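Local coordinates for protein Ufm1-specific protease (Caenorhabditis elegans, PDB 5EJJ) that hydrolyses the peptide bond at the C-terminal glycine of the ubiquitin-like modifier UFM1 as a thiol protease, and is needed to localise certain odorant receptors to cilia, at residues Asn61-Leu69 / Tyr318-Phe326; Ser128-Leu139 / Phe234-Phe245. All coordinates share one frame; numbering follows the deposited sequence.

Interaction 1. Residues Asn61-Leu69 / Tyr318-Phe326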
loop_
_atom_site.group_PDB
_atom_site.type_symbol
_atom_site.label_atom_id
_atom_site.label_comp_id
_atom_site.label_asym_id
_atom_site.label_seq_id
_atom_site.Cartn_x
_atom_site.Cartn_y
_atom_site.Cartn_z
ATOM N N ASN A 61 9.802 -21.243 4.008
ATOM C CA ASN A 61 9.311 -20.052 3.330
ATOM C C ASN A 61 7.801 -20.066 3.174
ATOM O O ASN A 61 7.182 -19.015 3.167
ATOM C CB ASN A 61 10.023 -19.807 1.989
ATOM C CG ASN A 61 11.396 -19.134 2.168
ATOM O OD1 ASN A 61 11.641 -18.474 3.183
ATOM N ND2 ASN A 61 12.294 -19.303 1.185
ATOM N N ARG A 62 7.204 -21.246 3.076
ATOM C CA ARG A 62 5.760 -21.310 2.961
ATOM C C ARG A 62 5.171 -20.700 4.214
ATOM O O ARG A 62 4.280 -19.866 4.154
ATOM C CB ARG A 62 5.264 -22.744 2.782
ATOM C CG ARG A 62 3.829 -22.836 2.289
ATOM C CD ARG A 62 3.157 -24.201 2.575
ATOM N NE ARG A 62 3.270 -24.659 3.974
ATOM C CZ ARG A 62 2.747 -24.052 5.053
ATOM N NH1 ARG A 62 2.053 -22.918 4.959
ATOM N NH2 ARG A 62 2.933 -24.585 6.258
ATOM N N GLN A 63 5.698 -21.106 5.359
ATOM C CA GLN A 63 5.240 -20.583 6.636
ATOM C C GLN A 63 5.540 -19.103 6.791
ATOM O O GLN A 63 4.790 -18.386 7.451
ATOM C CB GLN A 63 5.901 -21.324 7.786
ATOM C CG GLN A 63 5.596 -22.797 7.856
ATOM C CD GLN A 63 6.390 -23.475 8.949
ATOM O OE1 GLN A 63 7.066 -22.813 9.749
ATOM N NE2 GLN A 63 6.319 -24.801 8.993
ATOM N N PHE A 64 6.644 -18.632 6.224
ATOM C CA PHE A 64 6.883 -17.195 6.285
ATOM C C PHE A 64 5.837 -16.426 5.481
ATOM O O PHE A 64 5.319 -15.411 5.941
ATOM C CB PHE A 64 8.273 -16.794 5.825
ATOM C CG PHE A 64 8.516 -15.326 5.959
ATOM C CD1 PHE A 64 8.770 -14.760 7.213
ATOM C CD2 PHE A 64 8.434 -14.491 4.848
ATOM C CE1 PHE A 64 8.977 -13.401 7.351
ATOM C CE2 PHE A 64 8.638 -13.128 4.970
ATOM C CZ PHE A 64 8.910 -12.578 6.221
ATOM N N LEU A 65 5.530 -16.917 4.287
ATOM C CA LEU A 65 4.540 -16.272 3.441
ATOM C C LEU A 65 3.210 -16.150 4.152
ATOM O O LEU A 65 2.698 -15.046 4.301
ATOM C CB LEU A 65 4.362 -17.013 2.112
ATOM C CG LEU A 65 5.592 -16.992 1.202
ATOM C CD1 LEU A 65 5.235 -17.592 -0.108
ATOM C CD2 LEU A 65 6.125 -15.604 1.009
ATOM N N GLU A 66 2.669 -17.278 4.611
ATOM C CA GLU A 66 1.325 -17.332 5.189
ATOM C C GLU A 66 1.203 -16.416 6.408
ATOM O O GLU A 66 0.157 -15.806 6.621
ATOM C CB GLU A 66 0.960 -18.778 5.538
ATOM C CG GLU A 66 -0.535 -19.080 5.774
ATOM C CD GLU A 66 -0.868 -20.580 5.516
ATOM O OE1 GLU A 66 -2.063 -20.993 5.589
ATOM O OE2 GLU A 66 0.086 -21.355 5.231
ATOM N N SER A 67 2.273 -16.276 7.182
ATOM C CA SER A 67 2.195 -15.460 8.379
ATOM C C SER A 67 2.135 -13.985 8.019
ATOM O O SER A 67 1.849 -13.122 8.859
ATOM C CB SER A 67 3.396 -15.719 9.292
ATOM O OG SER A 67 4.500 -14.877 8.987
ATOM N N SER A 68 2.418 -13.688 6.762
ATOM C CA SER A 68 2.471 -12.307 6.322
ATOM C C SER A 68 1.214 -11.841 5.624
ATOM O O SER A 68 1.059 -10.660 5.372
ATOM C CB SER A 68 3.658 -12.123 5.418
ATOM O OG SER A 68 4.828 -12.426 6.156
ATOM N N LEU A 69 0.319 -12.773 5.327
ATOM C CA LEU A 69 -0.932 -12.469 4.666
ATOM C C LEU A 69 -2.047 -12.261 5.687
ATOM O O LEU A 69 -1.921 -12.650 6.848
ATOM C CB LEU A 69 -1.282 -13.602 3.722
ATOM C CG LEU A 69 -0.077 -13.967 2.875
ATOM C CD1 LEU A 69 -0.406 -15.125 1.993
ATOM C CD2 LEU A 69 0.300 -12.785 2.045
ATOM N N TYR A 318 17.134 -7.234 2.872
ATOM C CA TYR A 318 15.934 -7.891 3.367
ATOM C C TYR A 318 14.758 -7.420 2.531
ATOM O O TYR A 318 13.926 -8.222 2.074
ATOM C CB TYR A 318 15.715 -7.473 4.804
ATOM C CG TYR A 318 14.579 -8.168 5.507
ATOM C CD1 TYR A 318 14.679 -9.515 5.876
ATOM C CD2 TYR A 318 13.421 -7.471 5.838
ATOM C CE1 TYR A 318 13.651 -10.155 6.538
ATOM C CE2 TYR A 318 12.385 -8.095 6.502
ATOM C CZ TYR A 318 12.506 -9.442 6.857
ATOM O OH TYR A 318 11.458 -10.066 7.518
ATOM N N ARG A 319 14.696 -6.105 2.341
ATOM C CA ARG A 319 13.725 -5.529 1.445
ATOM C C ARG A 319 13.801 -6.207 0.075
ATOM O O ARG A 319 12.784 -6.606 -0.487
ATOM C CB ARG A 319 13.912 -4.025 1.358
ATOM C CG ARG A 319 12.853 -3.280 2.121
ATOM C CD ARG A 319 13.398 -2.047 2.796
ATOM N NE ARG A 319 14.059 -1.171 1.846
ATOM C CZ ARG A 319 15.241 -0.594 2.045
ATOM N NH1 ARG A 319 15.914 -0.799 3.178
ATOM N NH2 ARG A 319 15.751 0.193 1.097
ATOM N N ILE A 320 15.004 -6.384 -0.451
ATOM C CA ILE A 320 15.145 -7.056 -1.742
ATOM C C ILE A 320 14.656 -8.502 -1.659
ATOM O O ILE A 320 13.922 -8.978 -2.522
ATOM C CB ILE A 320 16.600 -6.968 -2.268
ATOM C CG1 ILE A 320 16.825 -5.610 -2.914
ATOM C CG2 ILE A 320 16.896 -8.069 -3.282
ATOM C CD1 ILE A 320 18.134 -5.032 -2.573
ATOM N N ARG A 321 15.057 -9.192 -0.603
ATOM C CA ARG A 321 14.652 -10.570 -0.410
ATOM C C ARG A 321 13.139 -10.636 -0.384
ATOM O O ARG A 321 12.523 -11.463 -1.064
ATOM C CB ARG A 321 15.236 -11.095 0.895
ATOM C CG ARG A 321 14.623 -12.379 1.405
ATOM C CD ARG A 321 15.359 -13.613 0.915
ATOM N NE ARG A 321 15.012 -14.782 1.730
ATOM C CZ ARG A 321 14.783 -16.000 1.236
ATOM N NH1 ARG A 321 14.864 -16.217 -0.081
ATOM N NH2 ARG A 321 14.465 -17.001 2.059
ATOM N N LEU A 322 12.547 -9.731 0.386
ATOM C CA LEU A 322 11.105 -9.685 0.520
ATOM C C LEU A 322 10.401 -9.436 -0.812
ATOM O O LEU A 322 9.384 -10.066 -1.076
ATOM C CB LEU A 322 10.684 -8.664 1.571
ATOM C CG LEU A 322 10.829 -9.065 3.040
ATOM C CD1 LEU A 322 9.843 -8.298 3.839
ATOM C CD2 LEU A 322 10.588 -10.527 3.255
ATOM N N HIS A 323 10.942 -8.541 -1.644
ATOM C CA HIS A 323 10.421 -8.314 -2.998
ATOM C C HIS A 323 10.331 -9.620 -3.805
ATOM O O HIS A 323 9.334 -9.894 -4.490
ATOM C CB HIS A 323 11.283 -7.306 -3.758
ATOM C CG HIS A 323 10.920 -5.875 -3.504
ATOM N ND1 HIS A 323 11.057 -5.274 -2.270
ATOM C CD2 HIS A 323 10.439 -4.918 -4.333
ATOM C CE1 HIS A 323 10.671 -4.011 -2.345
ATOM N NE2 HIS A 323 10.293 -3.770 -3.587
ATOM N N LYS A 324 11.368 -10.439 -3.716
ATOM C CA LYS A 324 11.362 -11.717 -4.420
ATOM C C LYS A 324 10.336 -12.687 -3.837
ATOM O O LYS A 324 9.703 -13.456 -4.570
ATOM C CB LYS A 324 12.769 -12.346 -4.401
ATOM C CG LYS A 324 13.721 -11.715 -5.395
ATOM C CD LYS A 324 15.151 -12.177 -5.202
ATOM C CE LYS A 324 16.132 -11.115 -5.726
ATOM N NZ LYS A 324 17.555 -11.461 -5.441
ATOM N N LEU A 325 10.194 -12.672 -2.515
ATOM C CA LEU A 325 9.335 -13.633 -1.853
ATOM C C LEU A 325 7.876 -13.331 -2.133
ATOM O O LEU A 325 7.079 -14.251 -2.386
ATOM C CB LEU A 325 9.592 -13.638 -0.359
ATOM C CG LEU A 325 10.877 -14.329 0.076
ATOM C CD1 LEU A 325 11.055 -14.159 1.581
ATOM C CD2 LEU A 325 10.825 -15.796 -0.302
ATOM N N PHE A 326 7.540 -12.041 -2.116
ATOM C CA PHE A 326 6.173 -11.596 -2.342
ATOM C C PHE A 326 5.896 -11.140 -3.774
ATOM O O PHE A 326 4.885 -10.482 -4.035
ATOM C CB PHE A 326 5.808 -10.514 -1.339
ATOM C CG PHE A 326 5.735 -11.028 0.049
ATOM C CD1 PHE A 326 6.639 -10.609 1.011
ATOM C CD2 PHE A 326 4.797 -11.995 0.382
ATOM C CE1 PHE A 326 6.584 -11.124 2.273
ATOM C CE2 PHE A 326 4.737 -12.507 1.639
ATOM C CZ PHE A 326 5.625 -12.083 2.584
#
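F326, the first residue past the end of helix 312-325, pushes its ring against three side chains of helix 59-68 and shows how an aromatic bridges two helices. The helix segments cross nearly perpendicularly (91°), their axes 12.0 Å apart, a distance bridged here by long and aromatic side chains. With its CG anti to the carbonyl carbon (chi1 -67°), F326 carries its outer ring carbons back toward the other helix: F326 CE2 lies 3.5 Å from L65 CD2, and F326 CZ meets S68 CB. The side chains of L65 and F326 slide past one another in opposite directions.

F64 comes from the other helix, its CG anti to its own nitrogen (chi1 -177°); its side chain and that of F326 run at about a right angle to each other, F64 CE2 standing 3.9 Å from F326 CE1. The same F64 CE2 approaches L322 CD2 at 3.7 Å, while F64 CD2 is 4.2 Å from L325 CD1.

Helix 59-68 falls in the sequence range of the N-terminal MPN domain and packs through L65 on F36 and F38 of strand 33-40; the partner helix falls in the range of the UfSP2-type N-terminal region, so the contact joins two sequence-defined parts of the enzyme. F326 also rests on L302 of strand 302-306, and F64 on N270 and M273 of helix 253-280.

L325 adds to the apolar core, its CB 4.2 Å from L65 CD2. Within 61-69, F64 O accepts from both S67 OG and S68 OG, at 3.0 Å from the latter, the two hydroxyls reaching it from opposite faces of the carbonyl plane.

Interaction 2. Residues Ser128-Leu139 / Phe234-Phe245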
loop_
_atom_site.group_PDB
_atom_site.type_symbol
_atom_site.label_atom_id
_atom_site.label_comp_id
_atom_site.label_asym_id
_atom_site.label_seq_id
_atom_site.Cartn_x
_atom_site.Cartn_y
_atom_site.Cartn_z
ATOM N N SER A 128 -10.478 -2.719 7.984
ATOM C CA SER A 128 -9.372 -3.244 8.778
ATOM C C SER A 128 -9.574 -2.953 10.255
ATOM O O SER A 128 -9.583 -1.790 10.634
ATOM C CB SER A 128 -8.059 -2.595 8.354
ATOM O OG SER A 128 -7.618 -3.114 7.120
ATOM N N CYS A 129 -9.722 -3.988 11.087
ATOM C CA CYS A 129 -9.642 -3.824 12.548
ATOM C C CYS A 129 -8.193 -3.822 12.995
ATOM O O CYS A 129 -7.411 -4.613 12.497
ATOM C CB CYS A 129 -10.327 -4.974 13.252
ATOM S SG CYS A 129 -12.004 -5.198 12.740
ATOM N N VAL A 130 -7.833 -2.973 13.949
ATOM C CA VAL A 130 -6.441 -2.909 14.377
ATOM C C VAL A 130 -6.288 -2.668 15.892
ATOM O O VAL A 130 -7.131 -2.044 16.511
ATOM C CB VAL A 130 -5.711 -1.821 13.577
ATOM C CG1 VAL A 130 -6.377 -0.510 13.795
ATOM C CG2 VAL A 130 -4.263 -1.728 13.962
ATOM N N SER A 131 -5.225 -3.185 16.493
ATOM C CA SER A 131 -4.918 -2.900 17.892
ATOM C C SER A 131 -3.416 -2.996 18.127
ATOM O O SER A 131 -2.726 -3.667 17.371
ATOM C CB SER A 131 -5.680 -3.843 18.824
ATOM O OG SER A 131 -5.289 -5.187 18.626
ATOM N N ARG A 132 -2.905 -2.278 19.132
ATOM C CA ARG A 132 -1.521 -2.451 19.574
ATOM C C ARG A 132 -1.496 -3.587 20.556
ATOM O O ARG A 132 -2.375 -3.718 21.421
ATOM C CB ARG A 132 -1.006 -1.236 20.301
ATOM C CG ARG A 132 -0.337 -0.258 19.447
ATOM C CD ARG A 132 0.684 0.537 20.245
ATOM N NE ARG A 132 1.935 0.563 19.496
ATOM C CZ ARG A 132 3.072 1.051 19.962
ATOM N NH1 ARG A 132 3.094 1.570 21.194
ATOM N NH2 ARG A 132 4.176 1.011 19.198
ATOM N N VAL A 133 -0.485 -4.424 20.420
ATOM C CA VAL A 133 -0.348 -5.570 21.287
ATOM C C VAL A 133 1.116 -5.686 21.631
ATOM O O VAL A 133 1.966 -5.453 20.774
ATOM C CB VAL A 133 -0.759 -6.835 20.573
ATOM C CG1 VAL A 133 -0.574 -7.971 21.493
ATOM C CG2 VAL A 133 -2.206 -6.755 20.125
ATOM N N GLY A 134 1.426 -6.015 22.878
ATOM C CA GLY A 134 2.815 -6.166 23.275
ATOM C C GLY A 134 3.033 -7.497 23.944
ATOM O O GLY A 134 2.103 -8.066 24.512
ATOM N N TYR A 135 4.246 -8.017 23.874
ATOM C CA TYR A 135 4.554 -9.211 24.652
ATOM C C TYR A 135 6.024 -9.270 24.998
ATOM O O TYR A 135 6.826 -8.507 24.466
ATOM C CB TYR A 135 4.082 -10.496 23.962
ATOM C CG TYR A 135 4.438 -10.573 22.502
ATOM C CD1 TYR A 135 3.601 -10.032 21.535
ATOM C CD2 TYR A 135 5.609 -11.191 22.081
ATOM C CE1 TYR A 135 3.924 -10.099 20.210
ATOM C CE2 TYR A 135 5.932 -11.268 20.747
ATOM C CZ TYR A 135 5.086 -10.712 19.822
ATOM O OH TYR A 135 5.395 -10.777 18.492
ATOM N N GLU A 136 6.371 -10.157 25.917
ATOM C CA GLU A 136 7.745 -10.267 26.360
ATOM C C GLU A 136 8.256 -11.705 26.243
ATOM O O GLU A 136 7.539 -12.662 26.526
ATOM C CB GLU A 136 7.849 -9.747 27.781
ATOM C CG GLU A 136 9.212 -9.854 28.403
ATOM C CD GLU A 136 9.201 -9.359 29.835
ATOM O OE1 GLU A 136 8.297 -9.793 30.600
ATOM O OE2 GLU A 136 10.076 -8.527 30.182
ATOM N N TRP A 137 9.500 -11.839 25.794
ATOM C CA TRP A 137 10.096 -13.137 25.477
ATOM C C TRP A 137 11.452 -13.259 26.111
ATOM O O TRP A 137 12.277 -12.352 25.986
ATOM C CB TRP A 137 10.302 -13.271 23.978
ATOM C CG TRP A 137 9.126 -13.732 23.281
ATOM C CD1 TRP A 137 7.924 -14.008 23.835
ATOM C CD2 TRP A 137 9.008 -13.989 21.880
ATOM N NE1 TRP A 137 7.045 -14.429 22.868
ATOM C CE2 TRP A 137 7.680 -14.434 21.652
ATOM C CE3 TRP A 137 9.886 -13.895 20.799
ATOM C CZ2 TRP A 137 7.200 -14.797 20.378
ATOM C CZ3 TRP A 137 9.410 -14.263 19.525
ATOM C CH2 TRP A 137 8.072 -14.710 19.332
ATOM N N SER A 138 11.692 -14.388 26.769
ATOM C CA SER A 138 12.976 -14.626 27.404
ATOM C C SER A 138 13.775 -15.696 26.678
ATOM O O SER A 138 13.290 -16.810 26.458
ATOM C CB SER A 138 12.779 -14.989 28.865
ATOM O OG SER A 138 12.798 -13.815 29.653
ATOM N N LEU A 139 15.002 -15.338 26.299
ATOM C CA LEU A 139 15.900 -16.248 25.588
ATOM C C LEU A 139 17.169 -16.616 26.385
ATOM O O LEU A 139 18.073 -15.790 26.561
ATOM C CB LEU A 139 16.278 -15.644 24.239
ATOM C CG LEU A 139 15.094 -15.215 23.366
ATOM C CD1 LEU A 139 15.561 -14.970 21.939
ATOM C CD2 LEU A 139 13.988 -16.256 23.389
ATOM N N PHE A 234 20.321 -14.930 30.486
ATOM C CA PHE A 234 19.196 -14.887 29.529
ATOM C C PHE A 234 18.957 -13.497 28.931
ATOM O O PHE A 234 19.351 -12.489 29.510
ATOM C CB PHE A 234 17.887 -15.419 30.147
ATOM C CG PHE A 234 17.184 -14.429 31.064
ATOM C CD1 PHE A 234 16.139 -13.638 30.597
ATOM C CD2 PHE A 234 17.559 -14.297 32.394
ATOM C CE1 PHE A 234 15.493 -12.726 31.436
ATOM C CE2 PHE A 234 16.913 -13.390 33.233
ATOM C CZ PHE A 234 15.882 -12.606 32.751
ATOM N N THR A 235 18.303 -13.462 27.770
ATOM C CA THR A 235 17.938 -12.211 27.088
ATOM C C THR A 235 16.423 -12.025 27.102
ATOM O O THR A 235 15.679 -12.920 26.679
ATOM C CB THR A 235 18.377 -12.234 25.615
ATOM O OG1 THR A 235 19.572 -13.017 25.480
ATOM C CG2 THR A 235 18.612 -10.834 25.121
ATOM N N ARG A 236 15.952 -10.884 27.599
ATOM C CA ARG A 236 14.514 -10.620 27.561
ATOM C C ARG A 236 14.220 -9.621 26.456
ATOM O O ARG A 236 14.782 -8.535 26.410
ATOM C CB ARG A 236 13.934 -10.177 28.917
ATOM C CG ARG A 236 14.558 -8.911 29.496
ATOM C CD ARG A 236 13.777 -8.380 30.696
ATOM N NE ARG A 236 12.501 -7.757 30.322
ATOM C CZ ARG A 236 12.363 -6.484 29.948
ATOM N NH1 ARG A 236 13.424 -5.691 29.880
ATOM N NH2 ARG A 236 11.164 -5.997 29.640
ATOM N N LEU A 237 13.338 -10.033 25.556
ATOM C CA LEU A 237 13.035 -9.309 24.341
ATOM C C LEU A 237 11.616 -8.753 24.456
ATOM O O LEU A 237 10.706 -9.467 24.898
ATOM C CB LEU A 237 13.177 -10.290 23.176
ATOM C CG LEU A 237 12.732 -10.031 21.738
ATOM C CD1 LEU A 237 13.067 -8.636 21.226
ATOM C CD2 LEU A 237 13.385 -11.102 20.882
ATOM N N VAL A 238 11.430 -7.476 24.114
ATOM C CA VAL A 238 10.074 -6.915 24.115
ATOM C C VAL A 238 9.586 -6.490 22.738
ATOM O O VAL A 238 10.275 -5.814 21.997
ATOM C CB VAL A 238 9.882 -5.795 25.124
ATOM C CG1 VAL A 238 8.459 -5.357 25.118
ATOM C CG2 VAL A 238 10.216 -6.303 26.481
ATOM N N THR A 239 8.388 -6.937 22.398
ATOM C CA THR A 239 7.826 -6.723 21.081
ATOM C C THR A 239 6.499 -6.039 21.273
ATOM O O THR A 239 5.648 -6.549 22.021
ATOM C CB THR A 239 7.562 -8.077 20.382
ATOM O OG1 THR A 239 8.707 -8.932 20.534
ATOM C CG2 THR A 239 7.256 -7.882 18.901
ATOM N N ILE A 240 6.327 -4.873 20.651
ATOM C CA ILE A 240 4.994 -4.279 20.570
ATOM C C ILE A 240 4.749 -3.793 19.160
ATOM O O ILE A 240 5.694 -3.414 18.458
ATOM C CB ILE A 240 4.756 -3.146 21.596
ATOM C CG1 ILE A 240 4.978 -1.799 20.966
ATOM C CG2 ILE A 240 5.696 -3.264 22.749
ATOM C CD1 ILE A 240 5.106 -0.735 21.972
ATOM N N GLY A 241 3.487 -3.838 18.736
ATOM C CA GLY A 241 3.134 -3.399 17.401
ATOM C C GLY A 241 1.693 -3.620 16.989
ATOM O O GLY A 241 0.920 -4.196 17.746
ATOM N N GLU A 242 1.346 -3.146 15.787
ATOM C CA GLU A 242 0.016 -3.290 15.213
ATOM C C GLU A 242 -0.354 -4.745 15.094
ATOM O O GLU A 242 0.504 -5.590 14.862
ATOM C CB GLU A 242 -0.009 -2.750 13.789
ATOM C CG GLU A 242 0.227 -1.262 13.617
ATOM C CD GLU A 242 0.044 -0.786 12.150
ATOM O OE1 GLU A 242 0.454 -1.526 11.202
ATOM O OE2 GLU A 242 -0.520 0.332 11.954
ATOM N N VAL A 243 -1.640 -5.041 15.224
ATOM C CA VAL A 243 -2.171 -6.292 14.716
ATOM C C VAL A 243 -3.462 -5.982 13.962
ATOM O O VAL A 243 -4.429 -5.495 14.546
ATOM C CB VAL A 243 -2.427 -7.301 15.821
ATOM C CG1 VAL A 243 -2.967 -8.576 15.245
ATOM C CG2 VAL A 243 -1.151 -7.589 16.567
ATOM N N VAL A 244 -3.459 -6.257 12.653
ATOM C CA VAL A 244 -4.542 -5.877 11.750
ATOM C C VAL A 244 -5.262 -7.097 11.219
ATOM O O VAL A 244 -4.627 -8.023 10.730
ATOM C CB VAL A 244 -4.006 -5.132 10.542
ATOM C CG1 VAL A 244 -5.144 -4.597 9.757
ATOM C CG2 VAL A 244 -3.094 -4.018 10.976
ATOM N N PHE A 245 -6.588 -7.105 11.321
ATOM C CA PHE A 245 -7.400 -8.170 10.733
ATOM C C PHE A 245 -8.658 -7.625 10.045
ATOM O O PHE A 245 -9.231 -6.631 10.491
ATOM C CB PHE A 245 -7.758 -9.215 11.773
ATOM C CG PHE A 245 -8.630 -8.714 12.893
ATOM C CD1 PHE A 245 -8.072 -8.098 14.008
ATOM C CD2 PHE A 245 -10.011 -8.916 12.867
ATOM C CE1 PHE A 245 -8.876 -7.673 15.068
ATOM C CE2 PHE A 245 -10.824 -8.484 13.923
ATOM C CZ PHE A 245 -10.250 -7.861 15.025
#
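S128-L139 and F234-F245 pair as antiparallel strands, 235-247 being an outermost strand of a five-stranded mixed sheet; the segments are 95 residues apart at the closest ends, which rules out a simple hairpin. The backbone bonding is regular: six hydrogen-bonded pairs, from C129 with F245 to L139 with T235, each contribute two N-H...O bonds, as in V133 N to G241 O at 3.0 Å.

The aromatic contacts described here lie on the face carrying C129, V133, Y135 and W137, which helices 253-280 and 144-156 cover. C129 CB stands over the F245 ring, 3.5 Å from its centroid, a CH-pi contact. Y135 takes a chi1 of 46°, CG lying between backbone nitrogen and carbonyl carbon, which brings one face of its ring against T239 CB in a CH-pi contact, while Y135 OH is hydrogen-bonded to T271 OG1 of helix 253-280. Y135 CE2 lies over one face of the W137 ring. An alanine here is likely to uncover T239 and that W137 face, and to leave the T271 hydroxyl without this partner.

Charged groups mark the opposite face. R132 lays its guanidinium over I240. R236 grips E136 side-on, NE and NH2 both meeting OE2 in the guanidinium plane, with R236 NH2 2.8 Å from E136 OE2 and the carboxylate turned 89° from that plane.

How the interactions relate
Helix 253-280 ties the two contacts together. Its residues N270 and M273 lie against F64 of interaction 1, and V274 touches Y318, while the same helix meets the sheet of interaction 2 through T271, F264 and A263. The centres of the contacts are 20 Å apart and their nearest atoms about 7 Å, so they do not touch. Along the chain, interaction 2 is nested within the loop that interaction 1 closes: the strand pairing falls within the sequence span between the two helices. Both are structural packing away from the probable catalytic residues C396, D520 and H522, which belong to the C78 peptidase region of the chain.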